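Local coordinates for protein lipoxygenase (PDB 5EK8) that is a cyanobacterial non-heme iron 9R-lipoxygenase, an enzyme that probably adds molecular oxygen to polyunsaturated fatty acids, at residues 373-378 with 488-492; 432-438 with 537-541. All blocks are in the same frame, centred on the assembly; numbering follows the deposited sequence.

Contact 1: 373-378 with 488-492; sequences ACFRNL and FSEDL
Asp491 meets Arg376 and Asn377 through a single carboxylate oxygen, OD1, in a helix-helix contact of the mostly helical lipoxygenase domain. The short axes of 373-377 and 488-492 approach to 9.0 Å at 140°, closer to antiparallel than to perpendicular. Arg376 NE donates to Asp491 OD1 at 2.7 Å, a hydrogen bond that is part of their salt bridge. Asn377 ND2 reaches Asp491 OD1 at 2.8 Å, along an almost straight N-H line of 178°. The two donors come from opposite faces of the carboxylate plane, pinning the group from both sides. A second bond from Asn377 ND2, to Ala373 O one helical turn back, fixes the amide's rotation. Beyond Asp491, Asp63 and the carbonyl of Trp163 hold Arg376 NH1. Putting an alanine at Asp491 would probably leave Arg376 NE and Asn377 ND2 without their shared acceptor and set the amide freer to turn. Next to this polar cluster the packing is apolar. The ring edge of Phe488 meets the backbone of Ala373 and Cys374, chi1 of 176° swinging CG to the side away from its own N, while Leu378 CD1 lies over one face, toward the rim. Ala373 packs against the neighbouring helix through its methyl group, with CB 3.6 Å from Leu492 CD2.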
loop_
_atom_site.group_PDB
_atom_site.type_symbol
_atom_site.label_atom_id
_atom_site.label_comp_id
_atom_site.label_asym_id
_atom_site.label_seq_id
_atom_site.Cartn_x
_atom_site.Cartn_y
_atom_site.Cartn_z
ATOM N N ALA A 373 8.245 4.809 9.419
ATOM C CA ALA A 373 9.617 5.217 9.721
ATOM C C ALA A 373 9.928 6.609 9.159
ATOM O O ALA A 373 10.492 7.470 9.854
ATOM C CB ALA A 373 10.596 4.204 9.176
ATOM N N CYS A 374 9.544 6.815 7.900
ATOM C CA CYS A 374 9.792 8.069 7.200
ATOM C C CYS A 374 9.219 9.259 7.946
ATOM O O CYS A 374 9.944 10.192 8.293
ATOM C CB CYS A 374 9.202 8.016 5.791
ATOM S SG CYS A 374 9.138 9.611 4.948
ATOM N N PHE A 375 7.914 9.227 8.187
ATOM C CA PHE A 375 7.254 10.335 8.864
ATOM C C PHE A 375 7.714 10.451 10.310
ATOM O O PHE A 375 7.594 11.510 10.924
ATOM C CB PHE A 375 5.732 10.181 8.796
ATOM C CG PHE A 375 5.149 10.570 7.466
ATOM C CD1 PHE A 375 4.881 11.898 7.176
ATOM C CD2 PHE A 375 4.882 9.613 6.501
ATOM C CE1 PHE A 375 4.352 12.261 5.957
ATOM C CE2 PHE A 375 4.353 9.972 5.279
ATOM C CZ PHE A 375 4.089 11.297 5.009
ATOM N N ARG A 376 8.249 9.361 10.849
ATOM C CA ARG A 376 8.776 9.389 12.203
ATOM C C ARG A 376 10.076 10.171 12.288
ATOM O O ARG A 376 10.296 10.894 13.257
ATOM C CB ARG A 376 8.999 7.974 12.730
ATOM C CG ARG A 376 7.788 7.347 13.384
ATOM C CD ARG A 376 8.092 5.915 13.819
ATOM N NE ARG A 376 8.959 5.871 14.989
ATOM C CZ ARG A 376 8.520 5.684 16.229
ATOM N NH1 ARG A 376 7.226 5.515 16.457
ATOM N NH2 ARG A 376 9.374 5.658 17.241
ATOM N N ASN A 377 10.938 10.036 11.282
ATOM C CA ASN A 377 12.313 10.516 11.443
ATOM C C ASN A 377 12.839 11.519 10.409
ATOM O O ASN A 377 13.935 12.055 10.575
ATOM C CB ASN A 377 13.260 9.312 11.478
ATOM C CG ASN A 377 12.910 8.329 12.582
ATOM O OD1 ASN A 377 13.232 8.548 13.748
ATOM N ND2 ASN A 377 12.252 7.234 12.215
ATOM N N LEU A 378 12.076 11.781 9.352
ATOM C CA LEU A 378 12.563 12.659 8.289
ATOM C C LEU A 378 11.895 14.033 8.311
ATOM O O LEU A 378 10.742 14.174 7.905
ATOM C CB LEU A 378 12.358 12.001 6.922
ATOM C CG LEU A 378 13.143 10.705 6.714
ATOM C CD1 LEU A 378 12.953 10.171 5.300
ATOM C CD2 LEU A 378 14.622 10.922 7.024
ATOM N N PHE A 488 15.975 6.860 10.915
ATOM C CA PHE A 488 15.119 6.250 9.901
ATOM C C PHE A 488 15.471 4.770 9.713
ATOM O O PHE A 488 14.618 3.876 9.850
ATOM C CB PHE A 488 15.271 7.039 8.592
ATOM C CG PHE A 488 14.520 6.471 7.420
ATOM C CD1 PHE A 488 13.136 6.417 7.415
ATOM C CD2 PHE A 488 15.202 6.039 6.295
ATOM C CE1 PHE A 488 12.445 5.914 6.317
ATOM C CE2 PHE A 488 14.518 5.534 5.195
ATOM C CZ PHE A 488 13.137 5.474 5.206
ATOM N N SER A 489 16.745 4.528 9.422
ATOM C CA SER A 489 17.274 3.183 9.249
ATOM C C SER A 489 16.995 2.302 10.472
ATOM O O SER A 489 16.497 1.178 10.349
ATOM C CB SER A 489 18.779 3.254 8.973
ATOM O OG SER A 489 19.378 1.971 8.995
ATOM N N GLU A 490 17.312 2.833 11.649
ATOM C CA GLU A 490 17.154 2.103 12.900
ATOM C C GLU A 490 15.702 1.724 13.150
ATOM O O GLU A 490 15.420 0.598 13.531
ATOM C CB GLU A 490 17.695 2.925 14.071
ATOM C CG GLU A 490 19.210 3.055 14.079
ATOM C CD GLU A 490 19.714 3.948 15.191
ATOM O OE1 GLU A 490 20.918 4.284 15.184
ATOM O OE2 GLU A 490 18.907 4.315 16.073
ATOM N N ASP A 491 14.782 2.658 12.924
ATOM C CA ASP A 491 13.360 2.366 13.082
ATOM C C ASP A 491 12.915 1.263 12.121
ATOM O O ASP A 491 12.195 0.329 12.516
ATOM C CB ASP A 491 12.528 3.631 12.870
ATOM C CG ASP A 491 12.149 4.306 14.180
ATOM O OD1 ASP A 491 11.482 5.362 14.137
ATOM O OD2 ASP A 491 12.508 3.775 15.254
ATOM N N LEU A 492 13.362 1.366 10.867
ATOM C CA LEU A 492 13.092 0.323 9.870
ATOM C C LEU A 492 13.540 -1.068 10.325
ATOM O O LEU A 492 12.734 -1.999 10.372
ATOM C CB LEU A 492 13.766 0.660 8.540
ATOM C CG LEU A 492 13.130 1.800 7.749
ATOM C CD1 LEU A 492 14.049 2.238 6.615
ATOM C CD2 LEU A 492 11.745 1.393 7.218
#

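Contact 2: 432-438 with 537-541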
loop_
_atom_site.group_PDB
_atom_site.type_symbol
_atom_site.label_atom_id
_atom_site.label_comp_id
_atom_site.label_asym_id
_atom_site.label_seq_id
_atom_site.Cartn_x
_atom_site.Cartn_y
_atom_site.Cartn_z
ATOM N N VAL A 432 6.317 -11.204 3.414
ATOM C CA VAL A 432 6.801 -9.922 3.932
ATOM C C VAL A 432 8.031 -10.160 4.814
ATOM O O VAL A 432 8.894 -9.290 4.944
ATOM C CB VAL A 432 5.696 -9.152 4.713
ATOM C CG1 VAL A 432 6.264 -7.915 5.398
ATOM C CG2 VAL A 432 4.566 -8.741 3.770
ATOM N N ALA A 433 8.137 -11.359 5.381
ATOM C CA ALA A 433 9.320 -11.704 6.166
ATOM C C ALA A 433 10.591 -11.823 5.314
ATOM O O ALA A 433 11.669 -12.075 5.850
ATOM C CB ALA A 433 9.085 -12.994 6.930
ATOM N N THR A 434 10.472 -11.631 4.001
ATOM C CA THR A 434 11.620 -11.757 3.104
ATOM C C THR A 434 11.891 -10.508 2.260
ATOM O O THR A 434 12.882 -10.456 1.528
ATOM C CB THR A 434 11.444 -12.938 2.131
ATOM O OG1 THR A 434 10.532 -12.565 1.088
ATOM C CG2 THR A 434 10.912 -14.159 2.855
ATOM N N TYR A 435 11.017 -9.509 2.351
ATOM C CA TYR A 435 11.127 -8.329 1.493
ATOM C C TYR A 435 12.111 -7.305 2.033
ATOM O O TYR A 435 11.913 -6.757 3.115
ATOM C CB TYR A 435 9.757 -7.670 1.304
ATOM C CG TYR A 435 8.792 -8.466 0.453
ATOM C CD1 TYR A 435 9.251 -9.315 -0.543
ATOM C CD2 TYR A 435 7.416 -8.364 0.648
ATOM C CE1 TYR A 435 8.367 -10.045 -1.326
ATOM C CE2 TYR A 435 6.518 -9.091 -0.135
ATOM C CZ TYR A 435 7.005 -9.931 -1.115
ATOM O OH TYR A 435 6.139 -10.663 -1.892
ATOM N N ASP A 436 13.173 -7.051 1.275
ATOM C CA ASP A 436 14.151 -6.029 1.640
ATOM C C ASP A 436 14.464 -5.134 0.435
ATOM O O ASP A 436 14.155 -5.482 -0.703
ATOM C CB ASP A 436 15.430 -6.681 2.184
ATOM C CG ASP A 436 16.469 -5.664 2.619
ATOM O OD1 ASP A 436 16.177 -4.873 3.541
ATOM O OD2 ASP A 436 17.573 -5.650 2.032
ATOM N N TRP A 437 15.078 -3.982 0.693
ATOM C CA TRP A 437 15.375 -3.005 -0.349
ATOM C C TRP A 437 16.699 -3.247 -1.074
ATOM O O TRP A 437 16.874 -2.798 -2.206
ATOM C CB TRP A 437 15.390 -1.598 0.251
ATOM C CG TRP A 437 16.284 -1.482 1.450
ATOM C CD1 TRP A 437 15.923 -1.632 2.756
ATOM C CD2 TRP A 437 17.692 -1.198 1.454
ATOM N NE1 TRP A 437 17.013 -1.454 3.571
ATOM C CE2 TRP A 437 18.111 -1.188 2.796
ATOM C CE3 TRP A 437 18.633 -0.948 0.453
ATOM C CZ2 TRP A 437 19.436 -0.943 3.166
ATOM C CZ3 TRP A 437 19.948 -0.710 0.821
ATOM C CH2 TRP A 437 20.336 -0.706 2.165
ATOM N N LYS A 438 17.625 -3.952 -0.430
ATOM C CA LYS A 438 18.998 -4.035 -0.928
ATOM C C LYS A 438 19.152 -4.905 -2.171
ATOM O O LYS A 438 18.583 -5.995 -2.256
ATOM C CB LYS A 438 19.938 -4.544 0.169
ATOM C CG LYS A 438 21.388 -4.153 -0.069
ATOM C CD LYS A 438 22.289 -4.538 1.087
ATOM C CE LYS A 438 23.668 -3.918 0.931
ATOM N NZ LYS A 438 24.581 -4.333 2.030
ATOM N N VAL A 537 14.428 -8.632 8.798
ATOM C CA VAL A 537 14.260 -8.715 7.350
ATOM C C VAL A 537 14.807 -7.474 6.634
ATOM O O VAL A 537 15.430 -7.594 5.582
ATOM C CB VAL A 537 12.769 -8.939 6.966
ATOM C CG1 VAL A 537 11.883 -7.865 7.556
ATOM C CG2 VAL A 537 12.604 -8.993 5.459
ATOM N N ILE A 538 14.606 -6.289 7.205
ATOM C CA ILE A 538 15.121 -5.077 6.573
ATOM C C ILE A 538 16.580 -4.820 6.955
ATOM O O ILE A 538 16.931 -4.771 8.133
ATOM C CB ILE A 538 14.280 -3.825 6.931
ATOM C CG1 ILE A 538 12.834 -3.992 6.470
ATOM C CG2 ILE A 538 14.869 -2.586 6.276
ATOM C CD1 ILE A 538 12.696 -4.217 4.996
ATOM N N ARG A 539 17.424 -4.655 5.942
ATOM C CA ARG A 539 18.827 -4.333 6.151
ATOM C C ARG A 539 19.015 -2.847 6.456
ATOM O O ARG A 539 18.309 -2.005 5.900
ATOM C CB ARG A 539 19.644 -4.736 4.926
ATOM C CG ARG A 539 19.627 -6.236 4.655
ATOM C CD ARG A 539 20.475 -6.587 3.444
ATOM N NE ARG A 539 20.523 -8.025 3.199
ATOM C CZ ARG A 539 19.649 -8.687 2.450
ATOM N NH1 ARG A 539 18.647 -8.041 1.864
ATOM N NH2 ARG A 539 19.776 -9.998 2.286
ATOM N N PRO A 540 19.966 -2.521 7.351
ATOM C CA PRO A 540 20.228 -1.123 7.719
ATOM C C PRO A 540 20.874 -0.303 6.601
ATOM O O PRO A 540 21.796 -0.769 5.934
ATOM C CB PRO A 540 21.184 -1.251 8.905
ATOM C CG PRO A 540 21.862 -2.557 8.693
ATOM C CD PRO A 540 20.827 -3.457 8.098
ATOM N N ILE A 541 20.372 0.913 6.409
ATOM C CA ILE A 541 20.915 1.849 5.431
ATOM C C ILE A 541 22.233 2.419 5.940
ATOM O O ILE A 541 23.200 2.567 5.189
ATOM C CB ILE A 541 19.920 3.003 5.149
ATOM C CG1 ILE A 541 18.646 2.459 4.491
ATOM C CG2 ILE A 541 20.563 4.086 4.292
ATOM C CD1 ILE A 541 17.499 3.443 4.472
#
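Asp436 and Arg539 cross at about a right angle, their carboxylate and guanidinium planes 64° apart, and this pairing centres a contact between two irregular loops. Arg539 NH1 points at Asp436 OD2 with the oxygen in the guanidinium plane, a salt bridge of 2.6 Å. The other oxygen, Asp436 OD1, takes the backbone N of Arg539 at 2.7 Å, so side chain and main chain of one residue hold both carboxylate oxygens. Asp436 OD2 also accepts from Lys438 N, forming an Asx turn; the amide and Arg539 NH1 approach it from opposite faces. Trp437 turns its indole edge to the other loop: NE1 donates to Arg539 O at 2.7 Å, bent to 134°, with Ile538 CG2 beside the same edge. The placement follows from chi1 of 52°, which sets CG between the backbone N and the carbonyl carbon. Ile541 CG1 meets Trp437 CZ2 at 3.7 Å, approaching the indole obliquely. At the start of 537-541, Val537 CG2 nestles against the carbonyl oxygens of Ala433 and Tyr435. Carbonyls of Leu526 and Pro527 hold the remaining nitrogens of Arg539. The side chain of Val432 is about 14 Å from the bound iron ion. Helix 337-377 receives Tyr435 and Trp437, helix 549-574 packs against Trp437, Lys438 and Ile541, and helix 482-495 borders Ile538 and Pro540.

In the fold
Along the chain from the N terminus, the first of the four segments is met at the end of helix 337-377 and the next in the loop after helix 421-432. The chain returns through helix 482-495, where contact 1 closes a largely helical excursion, and later meets the earlier loop at 537-541, where contact 2 closes a loop of about 100 residues. The segments alternate, so the closures cross. Their centres lie 14 Å apart, yet they touch: Ser489 OG and Ile541 N, 3.0 Å apart, probably share a hydrogen bond, and Phe488 packs on Ile541. Helix 482-495 joins both contacts, linking helix 337-377 to the loop that leads into helix 549-574; these two helices supply iron-binding histidines.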